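Local coordinates for protein N-acetyltransferase (Staphylococcus aureus subsp. aureus, PDB 4M85) that probably transfers the acetyl group of acetyl-CoA to an amine-bearing acceptor, as a GNAT-fold N-acetyltransferase whose substrate is not established, at residues G71-Y76 and Y114-I119; T52-Y57 and E79-Y84. One frame throughout, in Å; residues are numbered along the deposited sequence.

Contact 1: residues G71-Y76 and Y114-I119; sequences GCIISY and YYIETI
Strands 71-76 and 114-119 run antiparallel, and a classic beta bulge divides their ladder. The carbonyl of I74 faces both E117 and T118: it takes a bond of 2.8 Å from E117 N, in the carbonyl plane, and a weak one from T118 N. The extra residue turns the CB of E117 toward strand 71-76, with CG anti to the backbone N (chi1 -179°) and the chain extended beyond it. Y76 comes to meet this carboxylate. Its ring takes the crowded position between backbone N and carbonyl carbon (chi1 44°), which brings the phenol over the bulge. Y76 OH donates a very short bond of 2.5 Å to E117 OE1, reaching it from above the carboxylate plane, while OE1 lies in the plane of the ring. R54 also bonds the hydroxyl, and its nearby charge may favour an ionised E117. Y115 lies alongside Y76, its CD2 4.0 Å from Y76 CE2, and its own hydroxyl bonds E108. On the other face of the sheet, I73 CG1 is anti to the backbone N, so that CD1 reaches I119 CG1 at 3.6 Å and I116 CG2 at 3.8 Å; the branched isoleucines pack this layer against helix 130-140. At the Y76 end of the ladder, next to Y115, the Y114 ring lies over the Y76 backbone, with Y76 C above its centre, and a water links Y114 OH to S75 O, 2.7 Å from the latter. A bulged central strand within a mixed sheet is characteristic of the GNAT fold, where it commonly lies beside the acetyl-CoA site.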
loop_
_atom_site.group_PDB
_atom_site.type_symbol
_atom_site.label_atom_id
_atom_site.label_comp_id
_atom_site.label_asym_id
_atom_site.label_seq_id
_atom_site.Cartn_x
_atom_site.Cartn_y
_atom_site.Cartn_z
ATOM N N GLY A 71 -10.476 -4.020 -4.021
ATOM C CA GLY A 71 -9.050 -4.076 -3.763
ATOM C C GLY A 71 -8.365 -2.816 -4.218
ATOM O O GLY A 71 -8.962 -1.996 -4.915
ATOM N N CYS A 72 -7.090 -2.692 -3.868
ATOM C CA CYS A 72 -6.302 -1.538 -4.291
ATOM C C CYS A 72 -4.828 -1.816 -4.357
ATOM O O CYS A 72 -4.346 -2.787 -3.777
ATOM C CB CYS A 72 -6.535 -0.332 -3.404
ATOM S SG CYS A 72 -5.776 -0.458 -1.786
ATOM N N ILE A 73 -4.135 -0.962 -5.118
ATOM C CA ILE A 73 -2.694 -1.020 -5.268
ATOM C C ILE A 73 -2.103 0.385 -5.057
ATOM O O ILE A 73 -2.620 1.345 -5.591
ATOM C CB ILE A 73 -2.264 -1.619 -6.629
ATOM C CG1 ILE A 73 -0.755 -1.799 -6.656
ATOM C CG2 ILE A 73 -2.726 -0.763 -7.814
ATOM C CD1 ILE A 73 -0.262 -2.839 -7.639
ATOM N N ILE A 74 -1.035 0.483 -4.255
ATOM C CA ILE A 74 -0.518 1.801 -3.787
ATOM C C ILE A 74 0.945 1.885 -4.186
ATOM O O ILE A 74 1.713 1.021 -3.838
ATOM C CB ILE A 74 -0.610 1.950 -2.242
ATOM C CG1 ILE A 74 -2.012 1.590 -1.763
ATOM C CG2 ILE A 74 -0.229 3.366 -1.788
ATOM C CD1 ILE A 74 -2.244 1.694 -0.263
ATOM N N SER A 75 1.297 2.936 -4.934
ATOM C CA SER A 75 2.637 3.113 -5.466
ATOM C C SER A 75 2.984 4.596 -5.635
ATOM O O SER A 75 2.106 5.406 -5.829
ATOM C CB SER A 75 2.760 2.418 -6.802
ATOM O OG SER A 75 1.946 3.032 -7.786
ATOM N N TYR A 76 4.275 4.904 -5.566
ATOM C CA TYR A 76 4.802 6.289 -5.617
ATOM C C TYR A 76 6.332 6.229 -5.760
ATOM O O TYR A 76 6.941 5.167 -5.517
ATOM C CB TYR A 76 4.409 7.062 -4.349
ATOM C CG TYR A 76 4.587 6.248 -3.097
ATOM C CD1 TYR A 76 3.509 5.642 -2.475
ATOM C CD2 TYR A 76 5.844 6.046 -2.551
ATOM C CE1 TYR A 76 3.672 4.849 -1.355
ATOM C CE2 TYR A 76 6.011 5.267 -1.424
ATOM C CZ TYR A 76 4.924 4.662 -0.836
ATOM O OH TYR A 76 5.118 3.890 0.293
ATOM N N TYR A 114 10.116 3.197 -8.753
ATOM C CA TYR A 114 8.723 3.488 -8.482
ATOM C C TYR A 114 8.180 2.333 -7.629
ATOM O O TYR A 114 7.912 1.224 -8.136
ATOM C CB TYR A 114 7.958 3.699 -9.777
ATOM C CG TYR A 114 6.890 4.729 -9.629
ATOM C CD1 TYR A 114 7.128 6.069 -9.937
ATOM C CD2 TYR A 114 5.624 4.370 -9.135
ATOM C CE1 TYR A 114 6.127 7.026 -9.764
ATOM C CE2 TYR A 114 4.612 5.308 -8.975
ATOM C CZ TYR A 114 4.860 6.628 -9.289
ATOM O OH TYR A 114 3.827 7.521 -9.103
ATOM N N TYR A 115 8.077 2.602 -6.325
ATOM C CA TYR A 115 7.803 1.589 -5.298
ATOM C C TYR A 115 6.330 1.284 -5.178
ATOM O O TYR A 115 5.506 2.180 -4.996
ATOM C CB TYR A 115 8.318 2.054 -3.917
ATOM C CG TYR A 115 8.088 1.092 -2.768
ATOM C CD1 TYR A 115 8.537 -0.232 -2.834
ATOM C CD2 TYR A 115 7.470 1.514 -1.584
ATOM C CE1 TYR A 115 8.363 -1.104 -1.774
ATOM C CE2 TYR A 115 7.298 0.653 -0.526
ATOM C CZ TYR A 115 7.734 -0.652 -0.640
ATOM O OH TYR A 115 7.566 -1.508 0.382
ATOM N N ILE A 116 6.011 -0.004 -5.251
ATOM C CA ILE A 116 4.675 -0.485 -5.023
ATOM C C ILE A 116 4.656 -0.963 -3.573
ATOM O O ILE A 116 5.175 -2.022 -3.252
ATOM C CB ILE A 116 4.337 -1.648 -5.962
ATOM C CG1 ILE A 116 4.470 -1.212 -7.430
ATOM C CG2 ILE A 116 2.917 -2.106 -5.707
ATOM C CD1 ILE A 116 4.471 -2.344 -8.421
ATOM N N GLU A 117 4.034 -0.174 -2.715
ATOM C CA GLU A 117 4.042 -0.425 -1.294
ATOM C C GLU A 117 3.041 -1.521 -0.892
ATOM O O GLU A 117 3.336 -2.333 -0.022
ATOM C CB GLU A 117 3.699 0.880 -0.549
ATOM C CG GLU A 117 3.705 0.758 0.971
ATOM C CD GLU A 117 2.931 1.883 1.672
ATOM O OE1 GLU A 117 3.008 3.052 1.256
ATOM O OE2 GLU A 117 2.242 1.592 2.660
ATOM N N THR A 118 1.859 -1.504 -1.500
ATOM C CA THR A 118 0.717 -2.280 -1.022
ATOM C C THR A 118 -0.115 -2.825 -2.195
ATOM O O THR A 118 -0.413 -2.085 -3.132
ATOM C CB THR A 118 -0.239 -1.398 -0.154
ATOM O OG1 THR A 118 0.453 -0.855 0.972
ATOM C CG2 THR A 118 -1.377 -2.203 0.351
ATOM N N ILE A 119 -0.448 -4.118 -2.143
ATOM C CA ILE A 119 -1.456 -4.718 -3.021
ATOM C C ILE A 119 -2.394 -5.490 -2.139
ATOM O O ILE A 119 -1.972 -6.465 -1.539
ATOM C CB ILE A 119 -0.879 -5.715 -4.047
ATOM C CG1 ILE A 119 0.185 -5.060 -4.892
ATOM C CG2 ILE A 119 -2.003 -6.219 -4.934
ATOM C CD1 ILE A 119 0.939 -6.017 -5.797
HETATM O O HOH W 1 1.364 6.366 -8.189
#

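Contact 2: residues T52-Y57 and E79-Y84; sequences TYRTFY and ENELKY
R54 and E81 make the tight, polar end of this contact. The arginine chain is extended from CG to NE, and its guanidinium meets the glutamate end-on, NH1 and NH2 both closing on a single oxygen. E81 OE2 lies 3.0 Å from R54 NH1, which reaches it from above the carboxylate plane, and turns its anti lone pair toward R54 NH2, 3.1 Å away; the two flat groups stand 83° apart. E81 reaches across because CG is anti to its backbone N (chi1 -176°) and the chain continues extended. Its OE2 also accepts from E108 N, while R54 NE pairs with E85, so this buried charge has partners on several sides. Away from the bridge the backbones approach closely: Y53 CA sends its hydrogen to Y84 O, with the carbon 3.3 Å from the oxygen. Y84 packs here too, its CD1 3.5 Å from T52 O. Looser is the methyl of partly exposed T52: CG2 touches two ring carbons lightly, 4.0 Å from Y84 CE1. T52, Y53 and R54, where turn 53-56 begins between helix 37-49 and strand 60-65, rest against the first turn of helix 81-86, with Y84 also meeting Y76 of strand 68-77.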
loop_
_atom_site.group_PDB
_atom_site.type_symbol
_atom_site.label_atom_id
_atom_site.label_comp_id
_atom_site.label_asym_id
_atom_site.label_seq_id
_atom_site.Cartn_x
_atom_site.Cartn_y
_atom_site.Cartn_z
ATOM N N THR A 52 -0.388 14.665 1.239
ATOM C CA THR A 52 0.160 13.646 0.353
ATOM C C THR A 52 1.048 12.671 1.098
ATOM O O THR A 52 2.285 12.693 0.975
ATOM C CB THR A 52 0.861 14.278 -0.861
ATOM O OG1 THR A 52 -0.020 15.249 -1.412
ATOM C CG2 THR A 52 1.147 13.242 -1.951
ATOM N N TYR A 53 0.372 11.823 1.873
ATOM C CA TYR A 53 0.965 10.740 2.609
ATOM C C TYR A 53 1.215 9.606 1.594
ATOM O O TYR A 53 0.783 9.692 0.444
ATOM C CB TYR A 53 0.045 10.308 3.790
ATOM C CG TYR A 53 0.667 9.219 4.597
ATOM C CD1 TYR A 53 1.875 9.415 5.209
ATOM C CD2 TYR A 53 0.074 7.968 4.700
ATOM C CE1 TYR A 53 2.493 8.405 5.908
ATOM C CE2 TYR A 53 0.674 6.947 5.414
ATOM C CZ TYR A 53 1.897 7.168 6.011
ATOM O OH TYR A 53 2.558 6.171 6.701
ATOM N N ARG A 54 1.975 8.600 1.996
ATOM C CA ARG A 54 2.144 7.360 1.204
ATOM C C ARG A 54 0.834 6.897 0.551
ATOM O O ARG A 54 0.770 6.604 -0.671
ATOM C CB ARG A 54 2.634 6.247 2.123
ATOM C CG ARG A 54 4.106 6.293 2.503
ATOM C CD ARG A 54 4.354 5.292 3.607
ATOM N NE ARG A 54 5.670 5.408 4.233
ATOM C CZ ARG A 54 6.766 4.745 3.859
ATOM N NH1 ARG A 54 6.753 3.898 2.830
ATOM N NH2 ARG A 54 7.886 4.911 4.545
ATOM N N THR A 55 -0.216 6.844 1.372
ATOM C CA THR A 55 -1.537 6.383 0.926
ATOM C C THR A 55 -2.428 7.463 0.289
ATOM O O THR A 55 -3.638 7.280 0.213
ATOM C CB THR A 55 -2.281 5.686 2.086
ATOM O OG1 THR A 55 -2.380 6.572 3.182
ATOM C CG2 THR A 55 -1.529 4.477 2.556
ATOM N N PHE A 56 -1.857 8.572 -0.191
ATOM C CA PHE A 56 -2.673 9.543 -0.930
ATOM C C PHE A 56 -3.459 8.842 -2.023
ATOM O O PHE A 56 -2.943 7.932 -2.654
ATOM C CB PHE A 56 -1.848 10.662 -1.580
ATOM C CG PHE A 56 -2.599 11.962 -1.740
ATOM C CD1 PHE A 56 -2.439 12.760 -2.879
ATOM C CD2 PHE A 56 -3.428 12.450 -0.706
ATOM C CE1 PHE A 56 -3.111 13.994 -2.992
ATOM C CE2 PHE A 56 -4.101 13.646 -0.823
ATOM C CZ PHE A 56 -3.949 14.433 -1.968
ATOM N N TYR A 57 -4.692 9.279 -2.253
ATOM C CA TYR A 57 -5.545 8.677 -3.293
ATOM C C TYR A 57 -4.937 8.823 -4.676
ATOM O O TYR A 57 -5.245 8.032 -5.577
ATOM C CB TYR A 57 -6.994 9.233 -3.264
ATOM C CG TYR A 57 -7.152 10.635 -3.794
ATOM C CD1 TYR A 57 -7.030 11.725 -2.956
ATOM C CD2 TYR A 57 -7.439 10.868 -5.135
ATOM C CE1 TYR A 57 -7.168 13.008 -3.424
ATOM C CE2 TYR A 57 -7.566 12.153 -5.626
ATOM C CZ TYR A 57 -7.429 13.222 -4.765
ATOM O OH TYR A 57 -7.542 14.507 -5.223
ATOM N N GLU A 79 12.139 8.008 -4.531
ATOM C CA GLU A 79 12.946 9.153 -4.139
ATOM C C GLU A 79 12.186 10.107 -3.225
ATOM O O GLU A 79 12.787 10.751 -2.393
ATOM C CB GLU A 79 13.560 9.862 -5.341
ATOM C CG GLU A 79 12.625 10.606 -6.270
ATOM C CD GLU A 79 13.399 11.405 -7.307
ATOM O OE1 GLU A 79 14.631 11.569 -7.130
ATOM O OE2 GLU A 79 12.791 11.862 -8.298
ATOM N N ASN A 80 10.867 10.151 -3.329
ATOM C CA ASN A 80 10.070 10.975 -2.433
ATOM C C ASN A 80 9.441 10.217 -1.246
ATOM O O ASN A 80 8.589 10.769 -0.544
ATOM C CB ASN A 80 9.001 11.690 -3.244
ATOM C CG ASN A 80 9.565 12.812 -4.118
ATOM O OD1 ASN A 80 10.648 13.319 -3.885
ATOM N ND2 ASN A 80 8.811 13.206 -5.123
ATOM N N GLU A 81 9.878 8.983 -0.997
ATOM C CA GLU A 81 9.230 8.107 -0.001
ATOM C C GLU A 81 9.128 8.743 1.386
ATOM O O GLU A 81 8.052 8.780 1.978
ATOM C CB GLU A 81 9.977 6.770 0.148
ATOM C CG GLU A 81 9.288 5.796 1.092
ATOM C CD GLU A 81 10.068 4.509 1.349
ATOM O OE1 GLU A 81 11.074 4.217 0.658
ATOM O OE2 GLU A 81 9.671 3.764 2.266
ATOM N N LEU A 82 10.266 9.184 1.914
ATOM C CA LEU A 82 10.313 9.766 3.254
ATOM C C LEU A 82 9.579 11.123 3.307
ATOM O O LEU A 82 9.064 11.489 4.347
ATOM C CB LEU A 82 11.763 9.877 3.745
ATOM C CG LEU A 82 12.509 8.554 3.986
ATOM C CD1 LEU A 82 13.793 8.820 4.762
ATOM C CD2 LEU A 82 11.657 7.550 4.739
ATOM N N LYS A 83 9.485 11.839 2.185
ATOM C CA LYS A 83 8.691 13.065 2.144
ATOM C C LYS A 83 7.197 12.769 2.250
ATOM O O LYS A 83 6.447 13.473 2.952
ATOM C CB LYS A 83 8.960 13.846 0.874
ATOM C CG LYS A 83 8.216 15.168 0.833
ATOM C CD LYS A 83 8.411 15.876 -0.493
ATOM C CE LYS A 83 7.213 15.709 -1.409
ATOM N NZ LYS A 83 7.599 15.712 -2.845
ATOM N N TYR A 84 6.753 11.722 1.556
ATOM C CA TYR A 84 5.369 11.252 1.718
ATOM C C TYR A 84 5.060 10.851 3.175
ATOM O O TYR A 84 4.015 11.230 3.738
ATOM C CB TYR A 84 5.082 10.096 0.746
ATOM C CG TYR A 84 5.235 10.473 -0.718
ATOM C CD1 TYR A 84 4.823 11.709 -1.184
ATOM C CD2 TYR A 84 5.803 9.585 -1.630
ATOM C CE1 TYR A 84 4.952 12.052 -2.514
ATOM C CE2 TYR A 84 5.944 9.921 -2.966
ATOM C CZ TYR A 84 5.517 11.151 -3.399
ATOM O OH TYR A 84 5.665 11.510 -4.733
#

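Overall arrangement
From the N terminus, the chain leaves helix 37-49 and enters loop 52-57, passes through strands 60-65 and 68-77, and reaches helix 81-86, where contact 2 closes a loop made mostly of this beta hairpin. Contact 1 starts within that loop, at 71-76, and closes a longer excursion when the chain returns as 114-119. The two contacts therefore cross, with segments alternating in the order 52-57, 71-76, 79-84, 114-119. Their centres lie about 11 Å apart and they touch directly: I74 CG2 packs 3.6 Å from R54 O. Together they tie the two central strands to loop 52-57 and to the start of helix 81-86.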